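PDB 4GQ2: nucleoporin nup120 from Schizosaccharomyces pombe, which serves as a structural component of the nuclear pore complex, where it belongs to the npc107-120 subcomplex and interacts with nup107. Local coordinates for residues A[52-56]-A[78-82]; A[104-108]-A[138-142]; A[107-112]-A[131-135]. One frame throughout, in Å; residues are numbered along the deposited sequence.

The three contacts lie in and around two successive sheets of the beta-propeller domain. Contact 1, which precedes the others along the chain, sets helix 46-55 on the turn between strands 73-79 and 83-88. Contact 2 packs the two sheets face to face, and contact 3 pairs the linker after strand 101-106 with the end of strand 126-133. Contacts 2 and 3 start from the same part of the chain, sharing Phe107 and Pro108, with centres about 8 Å apart; contact 1 is centred about 15 Å from contact 2 and 12 Å from contact 3. Arg82 of contact 1 probably hydrogen-bonds through NH1 to Pro108 O (2.7 Å) and through O to Phe107 N (2.9 Å).

Contact 1 (A[52-56]-A[78-82]); sequences KKECV and IFQNR
The chain is helical at Lys52, with phi/psi reaching -130/-9 at Cys55, and Val56 is extended. Ile78 and Phe79 are extended, and the chain then turns through Gln80 (-76/9) and Asn81 (-99/24), close to a type I turn, with Arg82 in the left-handed region (60/44) and a weak Arg82 N to Phe79 O bond (3.2 Å). The closest CA pairs are Lys53-Gln80 (4.8 Å) and Glu54-Asn81 (5.5 Å), and Lys53 O lies 3.2 Å from Gln80 N. A water accepts from Gln80 N at 2.6 Å and sits 2.7 Å from Val56 O.

The Phe79 ring (chi1 m) packs against the backbone of Glu54 to Val56: its CE2 is 3.4 Å from Cys55 O, which meets the ring edge, where polarised C-H groups suit a carbonyl. Lys53, fully extended, lays its CG 4.0 Å from Gln80 CB, keeping its charge at the surface. Asn81 (chi1 p) donates from ND2 to Glu54 OE1 at 2.7 Å, while its OD1 bonds Thr83 OG1.

A Glu54-Lys453 salt bridge joins helix 46-55 to helix 453-459, while Phe79 and the Asn81-Glu54 bond join it to the hairpin of strands 73-79 and 83-88 in a beta-propeller sheet.

Contact 2 (A[104-108]-A[138-142]); sequences KIHFP and LYYIR
Alternation of side chains along two beta strands decides who meets here. Ile105, with Phe107 just beyond its strand, is set against Tyr139 and Ile141, whereas Lys104 and His106, like Leu138, Tyr140 and Arg142, are out of reach. The chains run in opposite senses, with Ile105 CA 9.9 Å from Ile141 CA and Phe107 CA 9.7 Å from Tyr139 CA, a spacing at which side chains from the two sheets meet in the gap, too wide for backbone pairing.

Phe107 (chi1 -71°, chi2 84°) swings its ring toward Tyr139 (chi1 -63°, chi2 -87°). The two form a T-shaped pair, the edge of Phe107 on the face of Tyr139, with centroids 5.2 Å apart, planes at 75° and Phe107 CE2 3.6 Å from Tyr139 CD2. Both isoleucines take m,t rotamers, which bring Ile105 CD1 to 4.4 Å from Ile141 CD1; Ile141 CD1 is also 4.0 Å from Phe107 CZ. Beta-branched isoleucine suits an extended backbone while offering a long apolar arm. Pro108 CD lies 3.4 Å from Tyr139 OH.

Leu84, Ile86 and Cys160 adjoin this apolar layer. Strand 101-106 lies in one sheet and 138-143 in the next, and such face-to-face hydrophobic packing between successive blades is typical of a beta-propeller.

Contact 3 (A[107-112]-A[131-135]); sequences FPSNVM and AITHA
Backbone hydrogen bonds set the register. Val111 and Thr133 form an antiparallel non-hydrogen-bonded pair with CA atoms 3.9 Å apart, framed by Met112 N to Ile132 O (2.9 Å, 173°) and His134 N to Asn110 O (2.7 Å, 148°). Val111 (-59/135) and Met112 (-78/151) are extended, as are Ala131 to Thr133; His134 (-63/-22) and Ala135 (-82/-8) then turn away from the strand. Two CA-H...O contacts supplement the pairing, Thr133 CA to Asn110 O at 3.2 Å and Val111 CA to Ile132 O at 3.6 Å.

A side-chain hydroxyl contributes too: Ser109 (chi1 t) accepts a weak hydrogen bond through OG from Ala135 N at 3.1 Å, and serine is small enough to bring its CB within 3.7 Å of Ala135 CB.

Among apolar contacts, Phe107 CZ is 4.2 Å from Ala131 CB, where a methyl gives the ring space, and Phe107 CD2 is 3.7 Å from Thr133 CG2. Met112 (chi1 p) places SD 4.3 Å from Ile132 CG2.

Because the main bonds are between backbone atoms, the pairing depends chiefly on extended chain shape, while Phe107, Ala131 and the Thr133 methyl add apolar contact and Ser109 a weak polar one, joining the linker to the next sheet.

Contact 1 (A[52-56]-A[78-82])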
loop_
_atom_site.group_PDB
_atom_site.type_symbol
_atom_site.label_atom_id
_atom_site.label_comp_id
_atom_site.label_asym_id
_atom_site.label_seq_id
_atom_site.Cartn_x
_atom_site.Cartn_y
_atom_site.Cartn_z
ATOM N N LYS A 52 -12.698 0.924 24.032
ATOM C CA LYS A 52 -12.688 2.181 24.785
ATOM C C LYS A 52 -11.728 2.162 25.961
ATOM O O LYS A 52 -11.002 3.135 26.195
ATOM C CB LYS A 52 -14.096 2.548 25.263
ATOM C CG LYS A 52 -15.024 3.021 24.153
ATOM C CD LYS A 52 -16.264 3.681 24.732
ATOM C CE LYS A 52 -17.372 3.787 23.698
ATOM N NZ LYS A 52 -18.480 4.665 24.166
ATOM N N LYS A 53 -11.702 1.049 26.688
ATOM C CA LYS A 53 -10.864 0.958 27.876
ATOM C C LYS A 53 -9.394 0.941 27.486
ATOM O O LYS A 53 -8.571 1.590 28.134
ATOM C CB LYS A 53 -11.215 -0.275 28.709
ATOM C CG LYS A 53 -10.569 -0.300 30.084
ATOM C CD LYS A 53 -10.941 -1.545 30.866
ATOM C CE LYS A 53 -10.252 -1.555 32.222
ATOM N NZ LYS A 53 -10.508 -2.821 32.960
ATOM N N GLU A 54 -9.080 0.228 26.406
ATOM C CA GLU A 54 -7.687 -0.040 26.034
ATOM C C GLU A 54 -7.076 0.913 25.006
ATOM O O GLU A 54 -5.859 1.055 24.967
ATOM C CB GLU A 54 -7.532 -1.477 25.524
ATOM C CG GLU A 54 -8.172 -2.540 26.411
ATOM C CD GLU A 54 -7.304 -2.983 27.575
ATOM O OE1 GLU A 54 -6.087 -2.710 27.565
ATOM O OE2 GLU A 54 -7.845 -3.623 28.505
ATOM N N CYS A 55 -7.905 1.552 24.177
ATOM C CA CYS A 55 -7.408 2.222 22.964
ATOM C C CYS A 55 -7.878 3.652 22.763
ATOM O O CYS A 55 -7.407 4.329 21.865
ATOM C CB CYS A 55 -7.794 1.420 21.723
ATOM S SG CYS A 55 -7.432 -0.340 21.848
ATOM N N VAL A 56 -8.823 4.101 23.580
ATOM C CA VAL A 56 -9.385 5.430 23.423
ATOM C C VAL A 56 -8.929 6.262 24.604
ATOM O O VAL A 56 -9.465 6.131 25.701
ATOM C CB VAL A 56 -10.929 5.397 23.343
ATOM C CG1 VAL A 56 -11.488 6.798 23.178
ATOM C CG2 VAL A 56 -11.395 4.502 22.197
ATOM N N ILE A 78 -3.129 8.794 27.682
ATOM C CA ILE A 78 -3.483 7.992 28.852
ATOM C C ILE A 78 -4.817 7.267 28.660
ATOM O O ILE A 78 -5.763 7.822 28.103
ATOM C CB ILE A 78 -3.466 8.812 30.167
ATOM C CG1 ILE A 78 -4.409 10.029 30.089
ATOM C CG2 ILE A 78 -2.039 9.215 30.525
ATOM C CD1 ILE A 78 -4.483 10.822 31.383
ATOM N N PHE A 79 -4.873 6.025 29.133
ATOM C CA PHE A 79 -5.998 5.127 28.862
ATOM C C PHE A 79 -6.575 4.525 30.147
ATOM O O PHE A 79 -5.909 4.479 31.179
ATOM C CB PHE A 79 -5.562 4.017 27.886
ATOM C CG PHE A 79 -4.969 4.536 26.601
ATOM C CD1 PHE A 79 -3.616 4.857 26.521
ATOM C CD2 PHE A 79 -5.766 4.724 25.476
ATOM C CE1 PHE A 79 -3.070 5.348 25.338
ATOM C CE2 PHE A 79 -5.224 5.210 24.291
ATOM C CZ PHE A 79 -3.874 5.523 24.224
ATOM N N GLN A 80 -7.818 4.067 30.078
ATOM C CA GLN A 80 -8.485 3.488 31.239
ATOM C C GLN A 80 -8.016 2.067 31.576
ATOM O O GLN A 80 -8.596 1.403 32.431
ATOM C CB GLN A 80 -10.004 3.558 31.076
ATOM C CG GLN A 80 -10.567 4.946 31.340
ATOM C CD GLN A 80 -12.075 5.012 31.216
ATOM O OE1 GLN A 80 -12.649 4.605 30.203
ATOM N NE2 GLN A 80 -12.725 5.539 32.245
ATOM N N ASN A 81 -6.958 1.613 30.912
ATOM C CA ASN A 81 -6.300 0.371 31.290
ATOM C C ASN A 81 -5.048 0.639 32.134
ATOM O O ASN A 81 -4.135 -0.186 32.190
ATOM C CB ASN A 81 -5.981 -0.484 30.058
ATOM C CG ASN A 81 -4.955 0.159 29.135
ATOM O OD1 ASN A 81 -4.525 1.294 29.346
ATOM N ND2 ASN A 81 -4.556 -0.572 28.102
ATOM N N ARG A 82 -5.026 1.802 32.789
ATOM C CA ARG A 82 -3.937 2.217 33.688
ATOM C C ARG A 82 -2.593 2.292 32.976
ATOM O O ARG A 82 -1.575 1.830 33.498
ATOM C CB ARG A 82 -3.842 1.304 34.922
ATOM C CG ARG A 82 -5.114 1.220 35.749
ATOM C CD ARG A 82 -4.947 0.257 36.913
ATOM N NE ARG A 82 -6.176 -0.500 37.149
ATOM C CZ ARG A 82 -6.482 -1.130 38.281
ATOM N NH1 ARG A 82 -5.657 -1.101 39.321
ATOM N NH2 ARG A 82 -7.629 -1.786 38.374
HETATM O O HOH W 1 -9.142 4.544 27.904
#

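Contact 2 (A[104-108]-A[138-142])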
loop_
_atom_site.group_PDB
_atom_site.type_symbol
_atom_site.label_atom_id
_atom_site.label_comp_id
_atom_site.label_asym_id
_atom_site.label_seq_id
_atom_site.Cartn_x
_atom_site.Cartn_y
_atom_site.Cartn_z
ATOM N N LYS A 104 5.384 2.146 26.814
ATOM C CA LYS A 104 4.119 1.989 27.513
ATOM C C LYS A 104 4.406 1.785 29.000
ATOM O O LYS A 104 5.086 0.826 29.388
ATOM C CB LYS A 104 3.324 0.817 26.940
ATOM C CG LYS A 104 2.086 0.441 27.742
ATOM C CD LYS A 104 1.318 -0.708 27.109
ATOM C CE LYS A 104 0.827 -0.356 25.714
ATOM N NZ LYS A 104 -0.149 -1.356 25.209
ATOM N N ILE A 105 3.884 2.705 29.809
ATOM C CA ILE A 105 4.118 2.730 31.244
ATOM C C ILE A 105 2.834 2.330 31.948
ATOM O O ILE A 105 1.788 2.930 31.725
ATOM C CB ILE A 105 4.571 4.135 31.698
ATOM C CG1 ILE A 105 5.882 4.501 30.999
ATOM C CG2 ILE A 105 4.744 4.190 33.210
ATOM C CD1 ILE A 105 6.264 5.964 31.039
ATOM N N HIS A 106 2.916 1.302 32.785
ATOM C CA HIS A 106 1.758 0.822 33.538
ATOM C C HIS A 106 1.779 1.368 34.929
ATOM O O HIS A 106 2.848 1.511 35.538
ATOM C CB HIS A 106 1.722 -0.699 33.606
ATOM C CG HIS A 106 1.748 -1.373 32.262
ATOM N ND1 HIS A 106 0.627 -1.801 31.646
ATOM C CD2 HIS A 106 2.811 -1.702 31.424
ATOM C CE1 HIS A 106 0.955 -2.372 30.473
ATOM N NE2 HIS A 106 2.293 -2.308 30.336
ATOM N N PHE A 107 0.581 1.670 35.430
ATOM C CA PHE A 107 0.372 2.251 36.748
ATOM C C PHE A 107 -0.585 1.371 37.542
ATOM O O PHE A 107 -1.371 0.632 36.942
ATOM C CB PHE A 107 -0.221 3.654 36.608
ATOM C CG PHE A 107 0.744 4.671 36.076
ATOM C CD1 PHE A 107 0.941 4.816 34.704
ATOM C CD2 PHE A 107 1.456 5.492 36.946
ATOM C CE1 PHE A 107 1.830 5.759 34.217
ATOM C CE2 PHE A 107 2.352 6.437 36.462
ATOM C CZ PHE A 107 2.538 6.569 35.096
ATOM N N PRO A 108 -0.519 1.438 38.891
ATOM C CA PRO A 108 -1.439 0.674 39.743
ATOM C C PRO A 108 -2.816 1.323 39.804
ATOM O O PRO A 108 -3.786 0.685 40.225
ATOM C CB PRO A 108 -0.780 0.727 41.130
ATOM C CG PRO A 108 0.548 1.385 40.952
ATOM C CD PRO A 108 0.462 2.190 39.693
ATOM N N LEU A 138 2.270 10.659 43.353
ATOM C CA LEU A 138 3.014 11.464 42.387
ATOM C C LEU A 138 4.236 10.696 41.892
ATOM O O LEU A 138 5.072 10.250 42.683
ATOM C CB LEU A 138 3.443 12.805 42.996
ATOM C CG LEU A 138 4.527 13.607 42.257
ATOM C CD1 LEU A 138 4.017 14.224 40.957
ATOM C CD2 LEU A 138 5.098 14.692 43.155
ATOM N N TYR A 139 4.338 10.548 40.576
ATOM C CA TYR A 139 5.441 9.815 39.989
ATOM C C TYR A 139 6.371 10.738 39.243
ATOM O O TYR A 139 5.926 11.630 38.527
ATOM C CB TYR A 139 4.933 8.728 39.063
ATOM C CG TYR A 139 4.117 7.658 39.746
ATOM C CD1 TYR A 139 4.735 6.548 40.330
ATOM C CD2 TYR A 139 2.724 7.741 39.792
ATOM C CE1 TYR A 139 3.986 5.553 40.948
ATOM C CE2 TYR A 139 1.968 6.747 40.400
ATOM C CZ TYR A 139 2.600 5.657 40.976
ATOM O OH TYR A 139 1.844 4.675 41.583
ATOM N N TYR A 140 7.667 10.515 39.425
ATOM C CA TYR A 140 8.692 11.341 38.808
ATOM C C TYR A 140 9.525 10.456 37.883
ATOM O O TYR A 140 10.429 9.737 38.337
ATOM C CB TYR A 140 9.549 11.999 39.896
ATOM C CG TYR A 140 10.623 12.930 39.388
ATOM C CD1 TYR A 140 10.342 14.260 39.092
ATOM C CD2 TYR A 140 11.927 12.486 39.222
ATOM C CE1 TYR A 140 11.331 15.120 38.641
ATOM C CE2 TYR A 140 12.924 13.334 38.766
ATOM C CZ TYR A 140 12.626 14.644 38.477
ATOM O OH TYR A 140 13.635 15.469 38.024
ATOM N N ILE A 141 9.199 10.509 36.590
ATOM C CA ILE A 141 9.758 9.589 35.594
ATOM C C ILE A 141 10.801 10.254 34.702
ATOM O O ILE A 141 10.518 11.256 34.036
ATOM C CB ILE A 141 8.650 8.959 34.717
ATOM C CG1 ILE A 141 7.660 8.169 35.577
ATOM C CG2 ILE A 141 9.251 8.042 33.657
ATOM C CD1 ILE A 141 6.314 7.952 34.912
ATOM N N ARG A 142 12.007 9.691 34.699
ATOM C CA ARG A 142 13.087 10.166 33.835
ATOM C C ARG A 142 13.125 9.379 32.527
ATOM O O ARG A 142 13.232 8.155 32.536
ATOM C CB ARG A 142 14.441 10.058 34.535
ATOM C CG ARG A 142 14.801 11.219 35.448
ATOM C CD ARG A 142 16.302 11.208 35.706
ATOM N NE ARG A 142 16.700 11.872 36.948
ATOM C CZ ARG A 142 16.631 11.320 38.158
ATOM N NH1 ARG A 142 16.150 10.092 38.320
ATOM N NH2 ARG A 142 17.033 12.006 39.215
#

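Contact 3 (A[107-112]-A[131-135])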
loop_
_atom_site.group_PDB
_atom_site.type_symbol
_atom_site.label_atom_id
_atom_site.label_comp_id
_atom_site.label_asym_id
_atom_site.label_seq_id
_atom_site.Cartn_x
_atom_site.Cartn_y
_atom_site.Cartn_z
ATOM N N PHE A 107 0.581 1.670 35.430
ATOM C CA PHE A 107 0.372 2.251 36.748
ATOM C C PHE A 107 -0.585 1.371 37.542
ATOM O O PHE A 107 -1.371 0.632 36.942
ATOM C CB PHE A 107 -0.221 3.654 36.608
ATOM C CG PHE A 107 0.744 4.671 36.076
ATOM C CD1 PHE A 107 0.941 4.816 34.704
ATOM C CD2 PHE A 107 1.456 5.492 36.946
ATOM C CE1 PHE A 107 1.830 5.759 34.217
ATOM C CE2 PHE A 107 2.352 6.437 36.462
ATOM C CZ PHE A 107 2.538 6.569 35.096
ATOM N N PRO A 108 -0.519 1.438 38.891
ATOM C CA PRO A 108 -1.439 0.674 39.743
ATOM C C PRO A 108 -2.816 1.323 39.804
ATOM O O PRO A 108 -3.786 0.685 40.225
ATOM C CB PRO A 108 -0.780 0.727 41.130
ATOM C CG PRO A 108 0.548 1.385 40.952
ATOM C CD PRO A 108 0.462 2.190 39.693
ATOM N N SER A 109 -2.879 2.589 39.394
ATOM C CA SER A 109 -4.121 3.352 39.319
ATOM C C SER A 109 -4.086 4.282 38.105
ATOM O O SER A 109 -3.007 4.693 37.675
ATOM C CB SER A 109 -4.301 4.163 40.600
ATOM O OG SER A 109 -5.200 5.236 40.411
ATOM N N ASN A 110 -5.263 4.615 37.569
ATOM C CA ASN A 110 -5.382 5.481 36.396
ATOM C C ASN A 110 -4.761 6.861 36.594
ATOM O O ASN A 110 -5.048 7.533 37.581
ATOM C CB ASN A 110 -6.855 5.640 35.979
ATOM C CG ASN A 110 -7.348 4.506 35.087
ATOM O OD1 ASN A 110 -6.596 3.955 34.286
ATOM N ND2 ASN A 110 -8.622 4.163 35.216
ATOM N N VAL A 111 -3.910 7.279 35.657
ATOM C CA VAL A 111 -3.427 8.655 35.640
ATOM C C VAL A 111 -4.646 9.568 35.520
ATOM O O VAL A 111 -5.553 9.296 34.737
ATOM C CB VAL A 111 -2.449 8.917 34.475
ATOM C CG1 VAL A 111 -1.935 10.347 34.519
ATOM C CG2 VAL A 111 -1.279 7.941 34.522
ATOM N N MET A 112 -4.683 10.629 36.317
ATOM C CA MET A 112 -5.810 11.549 36.273
ATOM C C MET A 112 -5.714 12.474 35.070
ATOM O O MET A 112 -4.619 12.779 34.586
ATOM C CB MET A 112 -5.926 12.364 37.573
ATOM C CG MET A 112 -4.890 13.465 37.739
ATOM S SD MET A 112 -5.335 14.627 39.046
ATOM C CE MET A 112 -4.252 16.012 38.681
ATOM N N ALA A 131 3.569 12.588 36.855
ATOM C CA ALA A 131 2.263 11.957 36.696
ATOM C C ALA A 131 1.589 11.704 38.040
ATOM O O ALA A 131 2.224 11.227 38.984
ATOM C CB ALA A 131 2.392 10.657 35.918
ATOM N N ILE A 132 0.303 12.039 38.113
ATOM C CA ILE A 132 -0.506 11.808 39.308
ATOM C C ILE A 132 -1.679 10.912 38.947
ATOM O O ILE A 132 -2.400 11.155 37.968
ATOM C CB ILE A 132 -1.013 13.131 39.938
ATOM C CG1 ILE A 132 0.164 13.963 40.467
ATOM C CG2 ILE A 132 -2.001 12.849 41.062
ATOM C CD1 ILE A 132 -0.129 15.438 40.658
ATOM N N THR A 133 -1.863 9.871 39.745
ATOM C CA THR A 133 -2.907 8.901 39.499
ATOM C C THR A 133 -4.128 9.212 40.363
ATOM O O THR A 133 -4.070 10.082 41.231
ATOM C CB THR A 133 -2.389 7.474 39.754
ATOM O OG1 THR A 133 -1.953 7.355 41.112
ATOM C CG2 THR A 133 -1.215 7.172 38.831
ATOM N N HIS A 134 -5.233 8.512 40.111
ATOM C CA HIS A 134 -6.462 8.678 40.881
ATOM C C HIS A 134 -6.257 8.288 42.329
ATOM O O HIS A 134 -6.999 8.731 43.211
ATOM C CB HIS A 134 -7.613 7.886 40.245
ATOM C CG HIS A 134 -8.935 8.032 40.973
ATOM N ND1 HIS A 134 -9.376 7.124 41.867
ATOM C CD2 HIS A 134 -9.902 9.036 40.927
ATOM C CE1 HIS A 134 -10.566 7.518 42.360
ATOM N NE2 HIS A 134 -10.886 8.687 41.784
ATOM N N ALA A 135 -5.237 7.468 42.582
ATOM C CA ALA A 135 -4.886 7.046 43.938
ATOM C C ALA A 135 -4.050 8.094 44.653
ATOM O O ALA A 135 -3.777 7.965 45.848
ATOM C CB ALA A 135 -4.149 5.725 43.912
#